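Local atomic coordinates of isocitrate dehydrogenase [NAD] subunit 1, mitochondrial (Saccharomyces cerevisiae, PDB entry 3BLX), a protein that catalyses, as an allosteric octamer with subunit 2, the NAD(+)-dependent oxidative decarboxylation of isocitrate to 2-oxoglutarate in the citric acid cycle, and also binds RNA. Residues Asn196-Ile201 with Ile209-Ile214; Asn218-Ala223 with Gly244-Ala249; Tyr64-Ser69 with Gly91-Ala96. All blocks are in the same frame, centred on the assembly; numbering follows the deposited sequence.

How the contacts relate
As a worked example of packing between secondary structure elements, contacts 1 and 3 join elements of alpha/beta layers and contact 2 two helices at the interface with subunit 2. Strand 210-215 runs into helix 216-225, and contacts 1 and 2 touch where Ile214 CD1 lies 3.7 Å from Ala219 CA. Contact 3 stands away, its centre 34 Å from contact 1's and 30 Å from contact 2's. By similarity, Lys183 is critical for catalysis, its side chain about 11 Å from that of Ser213 and 9 Å from that of Ser220, while those of Arg129 and Arg98, substrate-binding by similarity, lie about 11 Å from that of Ile198 and 7 Å from that of Ala96.

Contact 1. Residues Asn196-Ile201 with Ile209-Ile214; sequences NIITEI and IDVSSI
Asn196 O is gripped by two donors of the next helical turn, one of which belongs to Thr199, the residue that carries the helix side of this contact. Glu200 N bonds to Asn196 O at 2.9 Å in the regular helical pattern, and Thr199 OG1 bonds to the same Asn196 O at 3.2 Å, at a C=O...O angle of 118° and tilted 27° from the carbonyl plane. The setting is a beta-alpha-beta crossover: helix 190-205 links the parallel strands 177-182 and 210-215 and runs nearly antiparallel to the latter, the axes of the two segments approaching to 8.1 Å. Thr199 OG1 sits between the backbone N and the carbonyl carbon (chi1 73°) and turns back along the helix, whereas CG2, anti to the carbonyl carbon, faces the strand. Val211 answers with CG1, which rests against Thr199 CA at 3.7 Å and lies 4.3 Å from Ile198 CG2; the side chains of Thr199 and Val211 cross at about a right angle. No hydrogen bond joins helix to strand here. Strand 210-215 is held instead by backbone bonds to strand 177-182, such as those of Ser212 and Ile214 with Ala180, and the Ser212 OG-Thr179 OG1 bond adds to them. Ile198 turns its end to Ala163 of helix 156-172. Farther along the strand, the Thr199 methyl meets a hydroxyl, CG2 standing 3.6 Å from Ser213 OG.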
loop_
_atom_site.group_PDB
_atom_site.type_symbol
_atom_site.label_atom_id
_atom_site.label_comp_id
_atom_site.label_asym_id
_atom_site.label_seq_id
_atom_site.Cartn_x
_atom_site.Cartn_y
_atom_site.Cartn_z
ATOM N N ASN E 196 11.258 22.578 -20.590
ATOM C CA ASN E 196 11.679 21.377 -21.314
ATOM C C ASN E 196 10.676 20.257 -21.225
ATOM O O ASN E 196 10.291 19.701 -22.258
ATOM C CB ASN E 196 13.026 20.880 -20.819
ATOM C CG ASN E 196 14.136 21.816 -21.193
ATOM O OD1 ASN E 196 13.980 22.653 -22.109
ATOM N ND2 ASN E 196 15.261 21.715 -20.479
ATOM N N ILE E 197 10.249 19.928 -20.003
ATOM C CA ILE E 197 9.297 18.853 -19.828
ATOM C C ILE E 197 8.013 19.114 -20.613
ATOM O O ILE E 197 7.472 18.194 -21.223
ATOM C CB ILE E 197 8.979 18.603 -18.364
ATOM C CG1 ILE E 197 10.209 18.022 -17.670
ATOM C CG2 ILE E 197 7.786 17.664 -18.247
ATOM C CD1 ILE E 197 10.112 17.980 -16.124
ATOM N N ILE E 198 7.538 20.364 -20.616
ATOM C CA ILE E 198 6.278 20.648 -21.293
ATOM C C ILE E 198 6.467 20.444 -22.788
ATOM O O ILE E 198 5.659 19.792 -23.432
ATOM C CB ILE E 198 5.746 22.080 -21.051
ATOM C CG1 ILE E 198 5.590 22.392 -19.557
ATOM C CG2 ILE E 198 4.397 22.264 -21.756
ATOM C CD1 ILE E 198 4.414 21.736 -18.942
ATOM N N THR E 199 7.534 21.003 -23.344
ATOM C CA THR E 199 7.762 20.883 -24.786
ATOM C C THR E 199 8.049 19.433 -25.236
ATOM O O THR E 199 7.642 19.050 -26.330
ATOM C CB THR E 199 8.856 21.871 -25.327
ATOM O OG1 THR E 199 10.154 21.436 -24.920
ATOM C CG2 THR E 199 8.619 23.292 -24.811
ATOM N N GLU E 200 8.713 18.628 -24.402
ATOM C CA GLU E 200 8.964 17.227 -24.758
ATOM C C GLU E 200 7.686 16.403 -24.752
ATOM O O GLU E 200 7.438 15.619 -25.659
ATOM C CB GLU E 200 9.982 16.559 -23.816
ATOM C CG GLU E 200 11.408 17.146 -23.865
ATOM C CD GLU E 200 12.262 16.737 -22.655
ATOM O OE1 GLU E 200 11.812 15.862 -21.859
ATOM O OE2 GLU E 200 13.377 17.296 -22.505
ATOM N N ILE E 201 6.889 16.554 -23.708
ATOM C CA ILE E 201 5.637 15.822 -23.608
ATOM C C ILE E 201 4.712 16.224 -24.743
ATOM O O ILE E 201 3.867 15.442 -25.191
ATOM C CB ILE E 201 4.981 16.057 -22.257
ATOM C CG1 ILE E 201 5.857 15.413 -21.173
ATOM C CG2 ILE E 201 3.549 15.522 -22.248
ATOM C CD1 ILE E 201 5.088 14.908 -19.960
ATOM N N ILE E 209 -0.987 19.011 -31.293
ATOM C CA ILE E 209 -1.064 20.258 -30.553
ATOM C C ILE E 209 0.250 21.045 -30.595
ATOM O O ILE E 209 1.334 20.510 -30.324
ATOM C CB ILE E 209 -1.491 20.006 -29.101
ATOM C CG1 ILE E 209 -2.905 19.459 -29.071
ATOM C CG2 ILE E 209 -1.411 21.297 -28.304
ATOM C CD1 ILE E 209 -3.364 19.055 -27.703
ATOM N N ASP E 210 0.138 22.321 -30.937
ATOM C CA ASP E 210 1.289 23.214 -31.002
ATOM C C ASP E 210 1.790 23.574 -29.620
ATOM O O ASP E 210 1.075 24.203 -28.833
ATOM C CB ASP E 210 0.931 24.517 -31.737
ATOM C CG ASP E 210 0.855 24.347 -33.245
ATOM O OD1 ASP E 210 0.828 23.190 -33.728
ATOM O OD2 ASP E 210 0.816 25.379 -33.951
ATOM N N VAL E 211 3.028 23.200 -29.335
ATOM C CA VAL E 211 3.673 23.602 -28.089
ATOM C C VAL E 211 4.536 24.838 -28.317
ATOM O O VAL E 211 5.035 25.044 -29.407
ATOM C CB VAL E 211 4.591 22.510 -27.567
ATOM C CG1 VAL E 211 4.746 22.654 -26.059
ATOM C CG2 VAL E 211 4.038 21.138 -27.931
ATOM N N SER E 212 4.717 25.655 -27.285
ATOM C CA SER E 212 5.544 26.848 -27.411
ATOM C C SER E 212 5.951 27.330 -26.028
ATOM O O SER E 212 5.504 26.788 -25.024
ATOM C CB SER E 212 4.808 27.954 -28.181
ATOM O OG SER E 212 3.391 27.897 -27.974
ATOM N N SER E 213 6.798 28.343 -25.976
ATOM C CA SER E 213 7.327 28.801 -24.708
ATOM C C SER E 213 7.370 30.308 -24.732
ATOM O O SER E 213 7.527 30.939 -25.788
ATOM C CB SER E 213 8.757 28.283 -24.467
ATOM O OG SER E 213 8.803 26.869 -24.545
ATOM N N ILE E 214 7.253 30.893 -23.552
ATOM C CA ILE E 214 7.348 32.323 -23.466
ATOM C C ILE E 214 7.820 32.678 -22.076
ATOM O O ILE E 214 7.383 32.094 -21.085
ATOM C CB ILE E 214 5.998 32.973 -23.815
ATOM C CG1 ILE E 214 6.129 34.497 -23.942
ATOM C CG2 ILE E 214 4.910 32.535 -22.825
ATOM C CD1 ILE E 214 4.905 35.120 -24.608
#

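Contact 2. Residues Asn218-Ala223 with Gly244-Ala249; sequences NASMQA and GNIGAA
Ile246 is the one residue of Gly244-Ala249 that touches Asn218-Ala223, and it does so with both of its branches. Just before it, Asn245 packs on Val225 of the neighbouring subunit 2, so this turn of helix 237-251 also serves the subunit interface. At Ile246 the chain faces helix 216-225. CG2 is anti to the backbone N while CG1 runs anti to the carbonyl carbon (chi1 -71°), and the fork thus spans one turn of the opposing helix: Ile246 CG2 meets Ala223 CB at 3.8 Å, and Ile246 CD1 comes to 4.1 Å from Ser220 O and 4.3 Å from Ser220 CB. Subunit 2 contributes Ile249 against Ser220 and Leu253 against Ile246, an arrangement consistent with the intersubunit four-helix bundle of the isocitrate and isopropylmalate dehydrogenases. Lys183, critical for catalysis by similarity, has its side chain about 9 Å from that of Ser220. The serine hydroxyl is satisfied within its own helix by Val216 O. What crosses the contact is van der Waals packing, a branched isoleucine against Ala223 CB and the backbone and CB of Ser220, with no hydrogen bond, so this contact relies on close packing and the exclusion of water rather than on directional bonds.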
loop_
_atom_site.group_PDB
_atom_site.type_symbol
_atom_site.label_atom_id
_atom_site.label_comp_id
_atom_site.label_asym_id
_atom_site.label_seq_id
_atom_site.Cartn_x
_atom_site.Cartn_y
_atom_site.Cartn_z
ATOM N N ASN E 218 7.633 38.777 -20.667
ATOM C CA ASN E 218 7.156 38.994 -22.025
ATOM C C ASN E 218 5.684 38.583 -22.168
ATOM O O ASN E 218 4.912 39.233 -22.868
ATOM C CB ASN E 218 8.054 38.273 -23.048
ATOM C CG ASN E 218 7.663 38.579 -24.495
ATOM O OD1 ASN E 218 7.492 37.661 -25.313
ATOM N ND2 ASN E 218 7.505 39.870 -24.818
ATOM N N ALA E 219 5.288 37.516 -21.484
ATOM C CA ALA E 219 3.905 37.033 -21.572
ATOM C C ALA E 219 2.919 38.032 -20.947
ATOM O O ALA E 219 1.796 38.216 -21.437
ATOM C CB ALA E 219 3.769 35.666 -20.913
ATOM N N SER E 220 3.347 38.666 -19.861
ATOM C CA SER E 220 2.565 39.718 -19.237
ATOM C C SER E 220 2.304 40.854 -20.225
ATOM O O SER E 220 1.156 41.254 -20.424
ATOM C CB SER E 220 3.303 40.264 -18.021
ATOM O OG SER E 220 3.340 39.293 -16.993
ATOM N N MET E 221 3.373 41.371 -20.824
ATOM C CA MET E 221 3.279 42.439 -21.808
ATOM C C MET E 221 2.383 41.998 -22.963
ATOM O O MET E 221 1.450 42.702 -23.359
ATOM C CB MET E 221 4.677 42.781 -22.325
ATOM C CG MET E 221 4.754 44.048 -23.147
ATOM S SD MET E 221 6.390 44.225 -23.850
ATOM C CE MET E 221 6.236 43.163 -25.316
ATOM N N GLN E 222 2.662 40.820 -23.483
ATOM C CA GLN E 222 1.915 40.283 -24.609
ATOM C C GLN E 222 0.424 40.073 -24.270
ATOM O O GLN E 222 -0.445 40.175 -25.131
ATOM C CB GLN E 222 2.558 38.964 -25.042
ATOM C CG GLN E 222 2.732 38.806 -26.528
ATOM C CD GLN E 222 3.623 39.865 -27.119
ATOM O OE1 GLN E 222 3.296 40.455 -28.150
ATOM N NE2 GLN E 222 4.755 40.126 -26.466
ATOM N N ALA E 223 0.127 39.767 -23.014
ATOM C CA ALA E 223 -1.254 39.472 -22.634
ATOM C C ALA E 223 -2.159 40.712 -22.567
ATOM O O ALA E 223 -3.365 40.627 -22.846
ATOM C CB ALA E 223 -1.307 38.710 -21.298
ATOM N N GLY E 244 -3.595 35.252 -14.466
ATOM C CA GLY E 244 -5.029 35.154 -14.248
ATOM C C GLY E 244 -5.686 36.498 -14.012
ATOM O O GLY E 244 -6.788 36.752 -14.454
ATOM N N ASN E 245 -5.009 37.381 -13.306
ATOM C CA ASN E 245 -5.581 38.679 -13.078
ATOM C C ASN E 245 -5.581 39.578 -14.298
ATOM O O ASN E 245 -6.470 40.406 -14.437
ATOM C CB ASN E 245 -4.975 39.324 -11.852
ATOM C CG ASN E 245 -5.608 38.793 -10.565
ATOM O OD1 ASN E 245 -6.828 38.893 -10.359
ATOM N ND2 ASN E 245 -4.792 38.203 -9.709
ATOM N N ILE E 246 -4.622 39.391 -15.200
ATOM C CA ILE E 246 -4.665 40.082 -16.485
ATOM C C ILE E 246 -5.843 39.548 -17.254
ATOM O O ILE E 246 -6.614 40.292 -17.854
ATOM C CB ILE E 246 -3.400 39.843 -17.315
ATOM C CG1 ILE E 246 -2.206 40.576 -16.695
ATOM C CG2 ILE E 246 -3.622 40.288 -18.733
ATOM C CD1 ILE E 246 -0.928 40.043 -17.137
ATOM N N GLY E 247 -5.998 38.240 -17.201
ATOM C CA GLY E 247 -7.136 37.607 -17.828
ATOM C C GLY E 247 -8.456 38.195 -17.372
ATOM O O GLY E 247 -9.318 38.498 -18.186
ATOM N N ALA E 248 -8.605 38.349 -16.062
ATOM C CA ALA E 248 -9.840 38.843 -15.463
ATOM C C ALA E 248 -10.146 40.250 -15.915
ATOM O O ALA E 248 -11.267 40.535 -16.316
ATOM C CB ALA E 248 -9.758 38.789 -13.960
ATOM N N ALA E 249 -9.144 41.125 -15.857
ATOM C CA ALA E 249 -9.307 42.490 -16.349
ATOM C C ALA E 249 -9.713 42.528 -17.825
ATOM O O ALA E 249 -10.668 43.227 -18.185
ATOM C CB ALA E 249 -8.062 43.315 -16.108
#

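Contact 3. Residues Tyr64-Ser69 with Gly91-Ala96; sequences YEAVES and GSLNVA
Helix 60-73 connects strands 47-51 and 75-80, which lie parallel on the two sides of strand 17-25, in a beta-alpha-beta crossover, and its residues Ala66 and Val67 face the short helix 92-99 that follows farther along the chain. Two apolar pairs, one turn apart on the second helix, make the contact. Val67 CG2 approaches Ala96 CB at 3.6 Å, methyl against methyl; with CG1 anti to the backbone N (chi1 170°), it is the other branch that is left to meet the alanine. Alongside, Ala66 CB is reached by Leu93 CD2 at 4.2 Å, the longer leucine bridging a wider gap, since the CA atoms are 8.1 Å apart at this pair and 7.0 Å apart between Val67 and Ala96. Leu93 also rests on Lys78 of strand 75-80, and Ala96 on Val63. The other face of helix 60-73 packs against a second copy of this protein, where Tyr64 meets Pro207. All four touching residues are buried. Arg98, a substrate-binding residue by similarity, follows two positions after Ala96 on the same helix, their side chains about 7 Å apart. Helices packed side by side against parallel strands of a beta-sheet are the familiar architecture of an alpha/beta domain.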
loop_
_atom_site.group_PDB
_atom_site.type_symbol
_atom_site.label_atom_id
_atom_site.label_comp_id
_atom_site.label_asym_id
_atom_site.label_seq_id
_atom_site.Cartn_x
_atom_site.Cartn_y
_atom_site.Cartn_z
ATOM N N TYR E 64 -11.739 20.385 8.376
ATOM C CA TYR E 64 -11.759 18.938 8.491
ATOM C C TYR E 64 -13.068 18.362 7.911
ATOM O O TYR E 64 -13.044 17.373 7.183
ATOM C CB TYR E 64 -11.513 18.504 9.937
ATOM C CG TYR E 64 -11.803 17.046 10.219
ATOM C CD1 TYR E 64 -13.061 16.649 10.674
ATOM C CD2 TYR E 64 -10.829 16.064 10.025
ATOM C CE1 TYR E 64 -13.358 15.315 10.922
ATOM C CE2 TYR E 64 -11.109 14.718 10.282
ATOM C CZ TYR E 64 -12.390 14.342 10.733
ATOM O OH TYR E 64 -12.730 13.008 10.999
ATOM N N GLU E 65 -14.190 19.012 8.187
ATOM C CA GLU E 65 -15.480 18.557 7.694
ATOM C C GLU E 65 -15.649 18.682 6.181
ATOM O O GLU E 65 -16.361 17.897 5.548
ATOM C CB GLU E 65 -16.621 19.278 8.416
ATOM C CG GLU E 65 -16.893 18.755 9.817
ATOM C CD GLU E 65 -17.126 17.237 9.880
ATOM O OE1 GLU E 65 -17.390 16.621 8.818
ATOM O OE2 GLU E 65 -17.052 16.661 10.998
ATOM N N ALA E 66 -14.997 19.670 5.593
ATOM C CA ALA E 66 -15.058 19.849 4.158
ATOM C C ALA E 66 -14.204 18.812 3.432
ATOM O O ALA E 66 -14.608 18.250 2.425
ATOM C CB ALA E 66 -14.619 21.252 3.798
ATOM N N VAL E 67 -13.015 18.567 3.960
ATOM C CA VAL E 67 -12.130 17.571 3.400
ATOM C C VAL E 67 -12.825 16.223 3.470
ATOM O O VAL E 67 -12.887 15.499 2.484
ATOM C CB VAL E 67 -10.738 17.553 4.124
ATOM C CG1 VAL E 67 -9.895 16.356 3.709
ATOM C CG2 VAL E 67 -9.988 18.820 3.827
ATOM N N GLU E 68 -13.383 15.912 4.628
ATOM C CA GLU E 68 -14.059 14.641 4.849
ATOM C C GLU E 68 -15.273 14.469 3.916
ATOM O O GLU E 68 -15.505 13.384 3.366
ATOM C CB GLU E 68 -14.441 14.499 6.327
ATOM C CG GLU E 68 -14.146 13.096 6.918
ATOM C CD GLU E 68 -12.716 12.584 6.622
ATOM O OE1 GLU E 68 -12.575 11.397 6.255
ATOM O OE2 GLU E 68 -11.728 13.349 6.754
ATOM N N SER E 69 -16.012 15.554 3.714
ATOM C CA SER E 69 -17.115 15.548 2.779
ATOM C C SER E 69 -16.653 15.324 1.343
ATOM O O SER E 69 -17.276 14.555 0.616
ATOM C CB SER E 69 -17.913 16.839 2.907
ATOM O OG SER E 69 -18.975 16.879 1.979
ATOM N N GLY E 91 -4.287 29.694 3.247
ATOM C CA GLY E 91 -5.386 29.550 4.190
ATOM C C GLY E 91 -5.857 28.107 4.270
ATOM O O GLY E 91 -5.837 27.388 3.275
ATOM N N SER E 92 -6.307 27.703 5.455
ATOM C CA SER E 92 -6.436 26.298 5.810
ATOM C C SER E 92 -7.132 25.410 4.786
ATOM O O SER E 92 -6.696 24.279 4.552
ATOM C CB SER E 92 -7.094 26.165 7.183
ATOM O OG SER E 92 -6.149 26.374 8.217
ATOM N N LEU E 93 -8.194 25.926 4.178
ATOM C CA LEU E 93 -8.995 25.136 3.258
ATOM C C LEU E 93 -8.205 24.757 2.030
ATOM O O LEU E 93 -8.152 23.578 1.659
ATOM C CB LEU E 93 -10.255 25.896 2.834
ATOM C CG LEU E 93 -11.545 25.088 2.683
ATOM C CD1 LEU E 93 -12.282 25.560 1.456
ATOM C CD2 LEU E 93 -11.311 23.554 2.636
ATOM N N ASN E 94 -7.605 25.762 1.404
ATOM C CA ASN E 94 -6.816 25.552 0.204
ATOM C C ASN E 94 -5.598 24.649 0.428
ATOM O O ASN E 94 -5.215 23.894 -0.456
ATOM C CB ASN E 94 -6.382 26.882 -0.392
ATOM C CG ASN E 94 -7.522 27.649 -1.007
ATOM O OD1 ASN E 94 -8.357 27.099 -1.717
ATOM N ND2 ASN E 94 -7.555 28.937 -0.748
ATOM N N VAL E 95 -4.972 24.708 1.594
ATOM C CA VAL E 95 -3.823 23.875 1.764
ATOM C C VAL E 95 -4.309 22.462 2.009
ATOM O O VAL E 95 -3.709 21.505 1.530
ATOM C CB VAL E 95 -2.771 24.389 2.837
ATOM C CG1 VAL E 95 -2.862 25.862 3.047
ATOM C CG2 VAL E 95 -2.890 23.660 4.142
ATOM N N ALA E 96 -5.424 22.325 2.718
ATOM C CA ALA E 96 -5.999 21.001 2.935
ATOM C C ALA E 96 -6.354 20.309 1.617
ATOM O O ALA E 96 -6.043 19.140 1.423
ATOM C CB ALA E 96 -7.185 21.096 3.833
#